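Local coordinates for protein succinate-semialdehyde dehydrogenase (Synechococcus sp., PDB 4ITA) that probably oxidises succinic semialdehyde to succinate with NADP+ as cofactor, as a dimeric aldehyde dehydrogenase, and binds NADPH, at residues A[33-41]-A[176-184]; A[113-123]-A[445-456]. One frame throughout, in Å; residues are numbered along the deposited sequence.

Interaction 1 of 2, residues A[33-41]-A[176-184]; sequences KAQEAFQAY and GFPEGVFQT. With EDO (1,2-ethanediol), chain E.
Lys33 NZ, at the tip of a side chain leaving helix 24-41, donates to Glu179 OE2 at 2.8 Å in a salt bridge that uses the anti lone pair of the carboxylate oxygen. A water accepts a second bond from the same ammonium group and bonds weakly on to Gln183 OE1. The lysine chain turns at chi3 (71°), which swings its end across the extended Glu179, and its CE passes 3.2 Å from Gln183 OE1. The amide nitrogen of Gln183 is spoken for by Lys30 O, about one turn before Lys33 in the same helix. Alongside these polar groups the helix presses on the type II turn Pro178-Val181, which leads from helix 162-175 into strand 182-185 of the parallel, Rossmann-type part of the sheet. Ala37 CB sits 3.4 Å from Glu179 O, and Ala34 CA approaches Gly180 O at 3.6 Å; a CB on Gly180, whose phi is positive, would collide with Ala37 CB. Further along, Val181 CG1 stands over the centre of the Tyr41 ring, 3.9 Å from its centroid, while Val181 CG2 touches Tyr41 CD1 on that face at 3.6 Å. Tyr41 OH, hydrogen-bonded to Leu147 O, meets the edge of the Phe177 ring at CE1, 3.3 Å away. On the turn's own backbone O2 of an ethanediol, probably from the crystallisation liquor, donates to Pro178 O and accepts from Phe182 N.

Interaction 2 of 2, residues A[113-123]-A[445-456]; sequences ATESYVCYQPL and RTFVNAKTVWLK. With EDO (1,2-ethanediol), chain F; EDO (1,2-ethanediol), chain B.
The guanidinium of Arg445 lies flat on one face of the Tyr120 ring, planes 15° apart and centres 3.9 Å apart, a cation-pi stack with NE over the ring centre. Arg445 reaches it by a bend at chi2 (-68°). Ala113 CB lies over a face of the Trp454 indole in a CH-pi contact, 3.3 Å from NE1. On the opposite face of the sheet from Tyr120 and Trp454, Val453 CB lies over the Tyr117 ring, 3.7 Å from CZ. Tyr120 OH is hydrogen-bonded to Glu107, which also forms a salt bridge with Arg445 NH2, while Arg445 NE bonds to Phe103 O; a leucine in place of Tyr120 would probably leave the guanidinium without its aromatic seat and one carboxylate oxygen without its hydroxyl. Strand 115-129 pairs antiparallel with the C-terminal strand, from Glu115-Leu455 to Gln121-Asn449. A classic bulge sets Thr114 and Glu115 opposite Leu455; there Thr114 N and OG1 (2.6 Å) reach Lys456 O from the same face. Residues 452-455 pair in parallel with a strand of the second subunit. Lys451 NZ donates to Gln121 OE1 at 2.7 Å and to Ile405 O and Leu408 O of the second subunit. Three oxygen acceptors thus receive bonds from this ammonium, which would be expected to stabilise its charge within the dimer interface.

How the interactions relate
After the short strands 6-8 and 15-18, the chain forms helix 24-41, its first helix, and interaction 1 closes a loop of 134 residues when 176-184 returns to it. Before that return, 113-123 has already been made; interaction 2 is completed only at the C terminus, 321 residues later, by 445-456. The segments therefore alternate, and the two loops cross. Both contacts reach the same mixed sheet: interaction 1 fastens the N-terminal helix to the turn entering strand 182-185, whereas interaction 2 adds the last strand to strand 115-129 and extends toward the second subunit. They meet directly where Phe38 CE1 packs on Pro122 CG at 3.8 Å, although their centres lie about 24 Å apart.

Interaction 1 of 2, residues A[33-41]-A[176-184]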
loop_
_atom_site.group_PDB
_atom_site.type_symbol
_atom_site.label_atom_id
_atom_site.label_comp_id
_atom_site.label_asym_id
_atom_site.label_seq_id
_atom_site.Cartn_x
_atom_site.Cartn_y
_atom_site.Cartn_z
ATOM N N LYS A 33 -23.779 -7.984 -8.291
ATOM C CA LYS A 33 -23.441 -8.716 -9.508
ATOM C C LYS A 33 -21.935 -8.908 -9.640
ATOM O O LYS A 33 -21.478 -9.971 -10.058
ATOM C CB LYS A 33 -24.017 -8.037 -10.755
ATOM C CG LYS A 33 -23.831 -8.879 -12.019
ATOM C CD LYS A 33 -24.630 -8.367 -13.200
ATOM C CE LYS A 33 -24.075 -7.073 -13.738
ATOM N NZ LYS A 33 -24.966 -6.553 -14.826
ATOM N N ALA A 34 -21.163 -7.888 -9.275
ATOM C CA ALA A 34 -19.704 -8.009 -9.293
ATOM C C ALA A 34 -19.220 -9.114 -8.364
ATOM O O ALA A 34 -18.308 -9.870 -8.703
ATOM C CB ALA A 34 -19.064 -6.692 -8.904
ATOM N N GLN A 35 -19.829 -9.215 -7.191
ATOM C CA GLN A 35 -19.452 -10.249 -6.246
ATOM C C GLN A 35 -19.744 -11.643 -6.791
ATOM O O GLN A 35 -18.903 -12.548 -6.702
ATOM C CB GLN A 35 -20.149 -10.034 -4.902
ATOM C CG GLN A 35 -19.780 -11.080 -3.873
ATOM C CD GLN A 35 -18.295 -11.071 -3.568
ATOM O OE1 GLN A 35 -17.631 -10.034 -3.680
ATOM N NE2 GLN A 35 -17.757 -12.229 -3.188
ATOM N N GLU A 36 -20.925 -11.819 -7.374
ATOM C CA GLU A 36 -21.267 -13.093 -7.989
ATOM C C GLU A 36 -20.320 -13.394 -9.146
ATOM O O GLU A 36 -19.845 -14.524 -9.297
ATOM C CB GLU A 36 -22.706 -13.040 -8.479
ATOM C CG GLU A 36 -23.213 -14.328 -9.081
ATOM C CD GLU A 36 -24.707 -14.267 -9.309
ATOM O OE1 GLU A 36 -25.120 -14.042 -10.465
ATOM O OE2 GLU A 36 -25.460 -14.421 -8.323
ATOM N N ALA A 37 -20.036 -12.386 -9.962
ATOM C CA ALA A 37 -19.129 -12.583 -11.088
ATOM C C ALA A 37 -17.734 -12.969 -10.616
ATOM O O ALA A 37 -17.107 -13.840 -11.209
ATOM C CB ALA A 37 -19.074 -11.344 -11.962
ATOM N N PHE A 38 -17.251 -12.324 -9.555
ATOM C CA PHE A 38 -15.934 -12.627 -9.008
ATOM C C PHE A 38 -15.815 -14.082 -8.572
ATOM O O PHE A 38 -14.780 -14.720 -8.770
ATOM C CB PHE A 38 -15.607 -11.713 -7.824
ATOM C CG PHE A 38 -14.339 -12.103 -7.101
ATOM C CD1 PHE A 38 -13.106 -12.023 -7.745
ATOM C CD2 PHE A 38 -14.376 -12.550 -5.785
ATOM C CE1 PHE A 38 -11.937 -12.393 -7.099
ATOM C CE2 PHE A 38 -13.204 -12.916 -5.127
ATOM C CZ PHE A 38 -11.984 -12.838 -5.782
ATOM N N GLN A 39 -16.875 -14.618 -7.978
ATOM C CA GLN A 39 -16.820 -15.985 -7.475
ATOM C C GLN A 39 -16.538 -16.984 -8.590
ATOM O O GLN A 39 -15.832 -17.974 -8.381
ATOM C CB GLN A 39 -18.094 -16.336 -6.704
ATOM C CG GLN A 39 -18.089 -15.753 -5.309
ATOM C CD GLN A 39 -16.817 -16.114 -4.551
ATOM O OE1 GLN A 39 -16.368 -17.263 -4.564
ATOM N NE2 GLN A 39 -16.221 -15.122 -3.902
ATOM N N ALA A 40 -17.037 -16.697 -9.790
ATOM C CA ALA A 40 -16.749 -17.539 -10.942
ATOM C C ALA A 40 -15.452 -17.122 -11.631
ATOM O O ALA A 40 -14.673 -17.968 -12.059
ATOM C CB ALA A 40 -17.903 -17.508 -11.928
ATOM N N TYR A 41 -15.218 -15.816 -11.720
ATOM C CA TYR A 41 -14.091 -15.292 -12.480
ATOM C C TYR A 41 -12.752 -15.678 -11.858
ATOM O O TYR A 41 -11.780 -15.942 -12.569
ATOM C CB TYR A 41 -14.213 -13.776 -12.661
ATOM C CG TYR A 41 -13.186 -13.197 -13.606
ATOM C CD1 TYR A 41 -13.204 -13.516 -14.961
ATOM C CD2 TYR A 41 -12.205 -12.332 -13.150
ATOM C CE1 TYR A 41 -12.273 -12.993 -15.835
ATOM C CE2 TYR A 41 -11.263 -11.794 -14.022
ATOM C CZ TYR A 41 -11.295 -12.143 -15.361
ATOM O OH TYR A 41 -10.372 -11.622 -16.237
ATOM N N GLY A 176 -15.271 -10.467 -24.581
ATOM C CA GLY A 176 -15.672 -11.733 -23.999
ATOM C C GLY A 176 -15.627 -11.810 -22.489
ATOM O O GLY A 176 -15.963 -12.845 -21.926
ATOM N N PHE A 177 -15.209 -10.741 -21.814
ATOM C CA PHE A 177 -15.172 -10.781 -20.350
ATOM C C PHE A 177 -16.585 -10.949 -19.807
ATOM O O PHE A 177 -17.480 -10.200 -20.194
ATOM C CB PHE A 177 -14.530 -9.517 -19.767
ATOM C CG PHE A 177 -13.036 -9.470 -19.915
ATOM C CD1 PHE A 177 -12.220 -10.201 -19.052
ATOM C CD2 PHE A 177 -12.440 -8.687 -20.900
ATOM C CE1 PHE A 177 -10.843 -10.162 -19.189
ATOM C CE2 PHE A 177 -11.061 -8.636 -21.030
ATOM C CZ PHE A 177 -10.268 -9.370 -20.173
ATOM N N PRO A 178 -16.788 -11.939 -18.920
ATOM C CA PRO A 178 -18.145 -12.188 -18.406
ATOM C C PRO A 178 -18.793 -10.976 -17.726
ATOM O O PRO A 178 -18.113 -10.103 -17.165
ATOM C CB PRO A 178 -17.931 -13.310 -17.395
ATOM C CG PRO A 178 -16.727 -14.053 -17.909
ATOM C CD PRO A 178 -15.829 -12.970 -18.470
ATOM N N GLU A 179 -20.118 -10.937 -17.780
ATOM C CA GLU A 179 -20.895 -9.869 -17.169
ATOM C C GLU A 179 -20.548 -9.738 -15.689
ATOM O O GLU A 179 -20.500 -10.728 -14.959
ATOM C CB GLU A 179 -22.378 -10.180 -17.322
ATOM C CG GLU A 179 -23.296 -9.116 -16.761
ATOM C CD GLU A 179 -24.765 -9.422 -16.970
ATOM O OE1 GLU A 179 -25.100 -10.492 -17.516
ATOM O OE2 GLU A 179 -25.592 -8.581 -16.575
ATOM N N GLY A 180 -20.307 -8.509 -15.242
ATOM C CA GLY A 180 -19.967 -8.250 -13.848
ATOM C C GLY A 180 -18.482 -8.209 -13.560
ATOM O O GLY A 180 -18.070 -7.822 -12.468
ATOM N N VAL A 181 -17.665 -8.625 -14.523
ATOM C CA VAL A 181 -16.225 -8.580 -14.325
ATOM C C VAL A 181 -15.700 -7.149 -14.401
ATOM O O VAL A 181 -14.765 -6.790 -13.684
ATOM C CB VAL A 181 -15.507 -9.538 -15.303
ATOM C CG1 VAL A 181 -14.001 -9.286 -15.330
ATOM C CG2 VAL A 181 -15.818 -10.984 -14.923
ATOM N N PHE A 182 -16.290 -6.339 -15.271
ATOM C CA PHE A 182 -15.963 -4.920 -15.336
ATOM C C PHE A 182 -17.257 -4.145 -15.503
ATOM O O PHE A 182 -18.038 -4.433 -16.412
ATOM C CB PHE A 182 -15.016 -4.607 -16.504
ATOM C CG PHE A 182 -14.569 -3.167 -16.545
ATOM C CD1 PHE A 182 -15.397 -2.168 -17.059
ATOM C CD2 PHE A 182 -13.321 -2.814 -16.069
ATOM C CE1 PHE A 182 -14.981 -0.837 -17.083
ATOM C CE2 PHE A 182 -12.897 -1.487 -16.090
ATOM C CZ PHE A 182 -13.731 -0.501 -16.596
ATOM N N GLN A 183 -17.482 -3.154 -14.647
ATOM C CA GLN A 183 -18.683 -2.339 -14.765
ATOM C C GLN A 183 -18.363 -0.876 -14.600
ATOM O O GLN A 183 -17.736 -0.472 -13.620
ATOM C CB GLN A 183 -19.740 -2.741 -13.729
ATOM C CG GLN A 183 -20.303 -4.150 -13.905
ATOM C CD GLN A 183 -21.292 -4.498 -12.806
ATOM O OE1 GLN A 183 -22.510 -4.366 -12.970
ATOM N NE2 GLN A 183 -20.770 -4.923 -11.667
ATOM N N THR A 184 -18.819 -0.083 -15.557
ATOM C CA THR A 184 -18.781 1.364 -15.455
ATOM C C THR A 184 -19.943 1.870 -14.617
ATOM O O THR A 184 -21.100 1.521 -14.863
ATOM C CB THR A 184 -18.836 1.970 -16.849
ATOM O OG1 THR A 184 -17.563 1.764 -17.469
ATOM C CG2 THR A 184 -19.152 3.468 -16.803
HETATM C C1 EDO E . -18.184 -5.873 -19.419
HETATM O O1 EDO E . -19.526 -6.367 -19.472
HETATM C C2 EDO E . -17.224 -6.986 -19.021
HETATM O O2 EDO E . -17.552 -7.501 -17.726
HETATM O O HOH W 1 -23.008 -4.807 -16.223
#

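Interaction 2 of 2, residues A[113-123]-A[445-456]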
loop_
_atom_site.group_PDB
_atom_site.type_symbol
_atom_site.label_atom_id
_atom_site.label_comp_id
_atom_site.label_asym_id
_atom_site.label_seq_id
_atom_site.Cartn_x
_atom_site.Cartn_y
_atom_site.Cartn_z
ATOM N N ALA A 113 10.076 -26.835 5.551
ATOM C CA ALA A 113 8.854 -27.341 4.943
ATOM C C ALA A 113 9.185 -28.219 3.743
ATOM O O ALA A 113 10.196 -28.003 3.065
ATOM C CB ALA A 113 7.966 -26.188 4.500
ATOM N N THR A 114 8.332 -29.204 3.474
ATOM C CA THR A 114 8.383 -29.909 2.197
ATOM C C THR A 114 8.156 -28.921 1.059
ATOM O O THR A 114 8.855 -28.958 0.040
ATOM C CB THR A 114 7.351 -31.046 2.143
ATOM O OG1 THR A 114 7.731 -32.055 3.083
ATOM C CG2 THR A 114 7.276 -31.654 0.744
ATOM N N GLU A 115 7.185 -28.028 1.241
ATOM C CA GLU A 115 6.965 -26.951 0.292
ATOM C C GLU A 115 6.666 -25.678 1.043
ATOM O O GLU A 115 5.835 -25.671 1.941
ATOM C CB GLU A 115 5.804 -27.264 -0.660
ATOM C CG GLU A 115 6.159 -28.225 -1.783
ATOM C CD GLU A 115 5.098 -28.286 -2.863
ATOM O OE1 GLU A 115 4.266 -27.361 -2.934
ATOM O OE2 GLU A 115 5.088 -29.265 -3.638
ATOM N N SER A 116 7.358 -24.604 0.688
ATOM C CA SER A 116 7.020 -23.287 1.211
ATOM C C SER A 116 7.165 -22.268 0.100
ATOM O O SER A 116 8.170 -22.241 -0.609
ATOM C CB SER A 116 7.858 -22.921 2.440
ATOM O OG SER A 116 9.229 -23.188 2.232
ATOM N N TYR A 117 6.131 -21.456 -0.075
ATOM C CA TYR A 117 6.103 -20.522 -1.187
ATOM C C TYR A 117 5.112 -19.413 -0.944
ATOM O O TYR A 117 4.327 -19.452 0.009
ATOM C CB TYR A 117 5.760 -21.236 -2.505
ATOM C CG TYR A 117 4.475 -22.057 -2.516
ATOM C CD1 TYR A 117 4.462 -23.369 -2.056
ATOM C CD2 TYR A 117 3.284 -21.533 -3.020
ATOM C CE1 TYR A 117 3.293 -24.136 -2.085
ATOM C CE2 TYR A 117 2.110 -22.291 -3.054
ATOM C CZ TYR A 117 2.122 -23.592 -2.585
ATOM O OH TYR A 117 0.966 -24.353 -2.616
ATOM N N VAL A 118 5.162 -18.419 -1.817
ATOM C CA VAL A 118 4.117 -17.415 -1.880
ATOM C C VAL A 118 3.353 -17.632 -3.179
ATOM O O VAL A 118 3.963 -17.811 -4.245
ATOM C CB VAL A 118 4.703 -15.989 -1.842
ATOM C CG1 VAL A 118 3.600 -14.944 -1.972
ATOM C CG2 VAL A 118 5.501 -15.771 -0.551
ATOM N N CYS A 119 2.027 -17.651 -3.091
ATOM C CA CYS A 119 1.190 -17.656 -4.286
ATOM C C CYS A 119 0.388 -16.368 -4.302
ATOM O O CYS A 119 0.356 -15.639 -3.305
ATOM C CB CYS A 119 0.295 -18.900 -4.355
ATOM S SG CYS A 119 -0.933 -19.049 -3.060
ATOM N N TYR A 120 -0.232 -16.074 -5.436
ATOM C CA TYR A 120 -0.865 -14.784 -5.629
ATOM C C TYR A 120 -2.293 -15.001 -6.077
ATOM O O TYR A 120 -2.542 -15.659 -7.079
ATOM C CB TYR A 120 -0.061 -13.941 -6.626
ATOM C CG TYR A 120 1.348 -13.699 -6.133
ATOM C CD1 TYR A 120 1.621 -12.673 -5.234
ATOM C CD2 TYR A 120 2.400 -14.524 -6.531
ATOM C CE1 TYR A 120 2.906 -12.463 -4.761
ATOM C CE2 TYR A 120 3.685 -14.323 -6.054
ATOM C CZ TYR A 120 3.930 -13.295 -5.167
ATOM O OH TYR A 120 5.215 -13.091 -4.694
ATOM N N GLN A 121 -3.232 -14.478 -5.303
ATOM C CA GLN A 121 -4.648 -14.684 -5.572
ATOM C C GLN A 121 -5.372 -13.341 -5.550
ATOM O O GLN A 121 -4.993 -12.436 -4.811
ATOM C CB GLN A 121 -5.234 -15.623 -4.521
ATOM C CG GLN A 121 -4.635 -17.026 -4.563
ATOM C CD GLN A 121 -5.354 -17.973 -3.628
ATOM O OE1 GLN A 121 -5.567 -17.659 -2.461
ATOM N NE2 GLN A 121 -5.772 -19.119 -4.149
ATOM N N PRO A 122 -6.417 -13.190 -6.362
ATOM C CA PRO A 122 -7.137 -11.916 -6.431
ATOM C C PRO A 122 -7.859 -11.585 -5.121
ATOM O O PRO A 122 -8.248 -12.480 -4.358
ATOM C CB PRO A 122 -8.145 -12.156 -7.557
ATOM C CG PRO A 122 -8.378 -13.633 -7.526
ATOM C CD PRO A 122 -7.016 -14.206 -7.236
ATOM N N LEU A 123 -8.034 -10.299 -4.863
ATOM C CA LEU A 123 -8.744 -9.844 -3.673
ATOM C C LEU A 123 -10.264 -9.875 -3.821
ATOM O O LEU A 123 -10.973 -10.177 -2.866
ATOM C CB LEU A 123 -8.301 -8.428 -3.297
ATOM C CG LEU A 123 -6.859 -8.255 -2.831
ATOM C CD1 LEU A 123 -6.598 -6.783 -2.589
ATOM C CD2 LEU A 123 -6.578 -9.078 -1.587
ATOM N N ARG A 445 0.840 -6.867 -8.999
ATOM C CA ARG A 445 1.074 -7.320 -7.626
ATOM C C ARG A 445 0.371 -6.477 -6.567
ATOM O O ARG A 445 0.277 -6.891 -5.420
ATOM C CB ARG A 445 2.571 -7.365 -7.312
ATOM C CG ARG A 445 3.324 -8.456 -8.039
ATOM C CD ARG A 445 2.932 -9.851 -7.570
ATOM N NE ARG A 445 3.821 -10.868 -8.132
ATOM C CZ ARG A 445 5.031 -11.146 -7.664
ATOM N NH1 ARG A 445 5.506 -10.491 -6.617
ATOM N NH2 ARG A 445 5.768 -12.085 -8.246
ATOM N N THR A 446 -0.118 -5.300 -6.936
ATOM C CA THR A 446 -0.657 -4.368 -5.944
ATOM C C THR A 446 -1.893 -4.885 -5.221
ATOM O O THR A 446 -1.971 -4.849 -3.992
ATOM C CB THR A 446 -0.988 -3.022 -6.580
ATOM O OG1 THR A 446 0.210 -2.465 -7.140
ATOM C CG2 THR A 446 -1.539 -2.064 -5.531
ATOM N N PHE A 447 -2.854 -5.379 -5.988
ATOM C CA PHE A 447 -4.144 -5.751 -5.423
ATOM C C PHE A 447 -4.395 -7.251 -5.494
ATOM O O PHE A 447 -5.430 -7.709 -5.966
ATOM C CB PHE A 447 -5.269 -4.953 -6.087
ATOM C CG PHE A 447 -5.189 -3.471 -5.818
ATOM C CD1 PHE A 447 -5.261 -2.988 -4.524
ATOM C CD2 PHE A 447 -5.008 -2.574 -6.861
ATOM C CE1 PHE A 447 -5.183 -1.622 -4.267
ATOM C CE2 PHE A 447 -4.927 -1.212 -6.616
ATOM C CZ PHE A 447 -5.013 -0.737 -5.318
ATOM N N VAL A 448 -3.419 -8.008 -5.012
ATOM C CA VAL A 448 -3.576 -9.442 -4.836
ATOM C C VAL A 448 -3.228 -9.791 -3.405
ATOM O O VAL A 448 -2.521 -9.037 -2.724
ATOM C CB VAL A 448 -2.674 -10.264 -5.788
ATOM C CG1 VAL A 448 -3.075 -10.045 -7.241
ATOM C CG2 VAL A 448 -1.210 -9.903 -5.585
ATOM N N ASN A 449 -3.763 -10.919 -2.951
ATOM C CA ASN A 449 -3.345 -11.565 -1.722
ATOM C C ASN A 449 -2.075 -12.348 -2.015
ATOM O O ASN A 449 -2.118 -13.358 -2.719
ATOM C CB ASN A 449 -4.451 -12.512 -1.235
ATOM C CG ASN A 449 -4.037 -13.349 -0.031
ATOM O OD1 ASN A 449 -3.017 -13.089 0.601
ATOM N ND2 ASN A 449 -4.842 -14.348 0.299
ATOM N N ALA A 450 -0.945 -11.871 -1.497
ATOM C CA ALA A 450 0.281 -12.660 -1.497
ATOM C C ALA A 450 0.149 -13.621 -0.321
ATOM O O ALA A 450 0.336 -13.236 0.840
ATOM C CB ALA A 450 1.508 -11.774 -1.356
ATOM N N LYS A 451 -0.236 -14.851 -0.638
ATOM C CA LYS A 451 -0.543 -15.869 0.359
ATOM C C LYS A 451 0.683 -16.736 0.598
ATOM O O LYS A 451 1.162 -17.401 -0.314
ATOM C CB LYS A 451 -1.742 -16.722 -0.107
ATOM C CG LYS A 451 -2.055 -17.911 0.808
ATOM C CD LYS A 451 -3.170 -18.819 0.271
ATOM C CE LYS A 451 -4.557 -18.267 0.564
ATOM N NZ LYS A 451 -5.632 -19.062 -0.105
ATOM N N THR A 452 1.202 -16.717 1.821
ATOM C CA THR A 452 2.293 -17.615 2.187
ATOM C C THR A 452 1.750 -19.007 2.475
ATOM O O THR A 452 0.770 -19.168 3.206
ATOM C CB THR A 452 3.057 -17.090 3.406
ATOM O OG1 THR A 452 3.842 -15.975 2.992
ATOM C CG2 THR A 452 3.990 -18.151 3.976
ATOM N N VAL A 453 2.383 -20.009 1.875
ATOM C CA VAL A 453 1.968 -21.392 2.054
ATOM C C VAL A 453 3.125 -22.190 2.634
ATOM O O VAL A 453 4.266 -22.062 2.184
ATOM C CB VAL A 453 1.524 -22.030 0.719
ATOM C CG1 VAL A 453 1.117 -23.484 0.930
ATOM C CG2 VAL A 453 0.385 -21.236 0.105
ATOM N N TRP A 454 2.824 -23.000 3.644
ATOM C CA TRP A 454 3.825 -23.852 4.281
ATOM C C TRP A 454 3.215 -25.236 4.413
ATOM O O TRP A 454 2.172 -25.401 5.035
ATOM C CB TRP A 454 4.185 -23.291 5.658
ATOM C CG TRP A 454 5.292 -24.010 6.395
ATOM C CD1 TRP A 454 6.592 -23.614 6.500
ATOM C CD2 TRP A 454 5.175 -25.215 7.170
ATOM N NE1 TRP A 454 7.298 -24.507 7.276
ATOM C CE2 TRP A 454 6.452 -25.496 7.699
ATOM C CE3 TRP A 454 4.115 -26.083 7.465
ATOM C CZ2 TRP A 454 6.700 -26.613 8.502
ATOM C CZ3 TRP A 454 4.365 -27.195 8.263
ATOM C CH2 TRP A 454 5.647 -27.446 8.773
ATOM N N LEU A 455 3.855 -26.224 3.804
ATOM C CA LEU A 455 3.355 -27.590 3.813
ATOM C C LEU A 455 4.403 -28.495 4.443
ATOM O O LEU A 455 5.528 -28.579 3.948
ATOM C CB LEU A 455 3.059 -28.023 2.378
ATOM C CG LEU A 455 2.827 -29.494 2.014
ATOM C CD1 LEU A 455 1.519 -29.970 2.568
ATOM C CD2 LEU A 455 2.863 -29.681 0.496
ATOM N N LYS A 456 4.037 -29.166 5.532
ATOM C CA LYS A 456 4.983 -30.016 6.252
ATOM C C LYS A 456 5.598 -31.062 5.343
ATOM O O LYS A 456 6.826 -31.215 5.327
ATOM C CB LYS A 456 4.314 -30.714 7.434
ATOM C CG LYS A 456 5.310 -31.506 8.278
ATOM C CD LYS A 456 4.625 -32.363 9.338
ATOM C CE LYS A 456 5.652 -33.008 10.267
ATOM N NZ LYS A 456 5.037 -33.841 11.346
ATOM O OXT LYS A 456 4.885 -31.753 4.611
HETATM C C1 EDO F . -4.412 -6.267 -10.152
HETATM O O1 EDO F . -5.531 -5.472 -9.707
HETATM C C2 EDO F . -3.468 -6.579 -9.002
HETATM O O2 EDO F . -2.782 -5.358 -8.688
HETATM C C1 EDO B . 2.220 -13.785 3.076
HETATM O O1 EDO B . 2.473 -12.982 1.927
HETATM C C2 EDO B . 1.206 -13.272 4.085
HETATM O O2 EDO B . 1.268 -13.968 5.323
HETATM O O HOH W 2 -6.949 -15.731 -1.533
#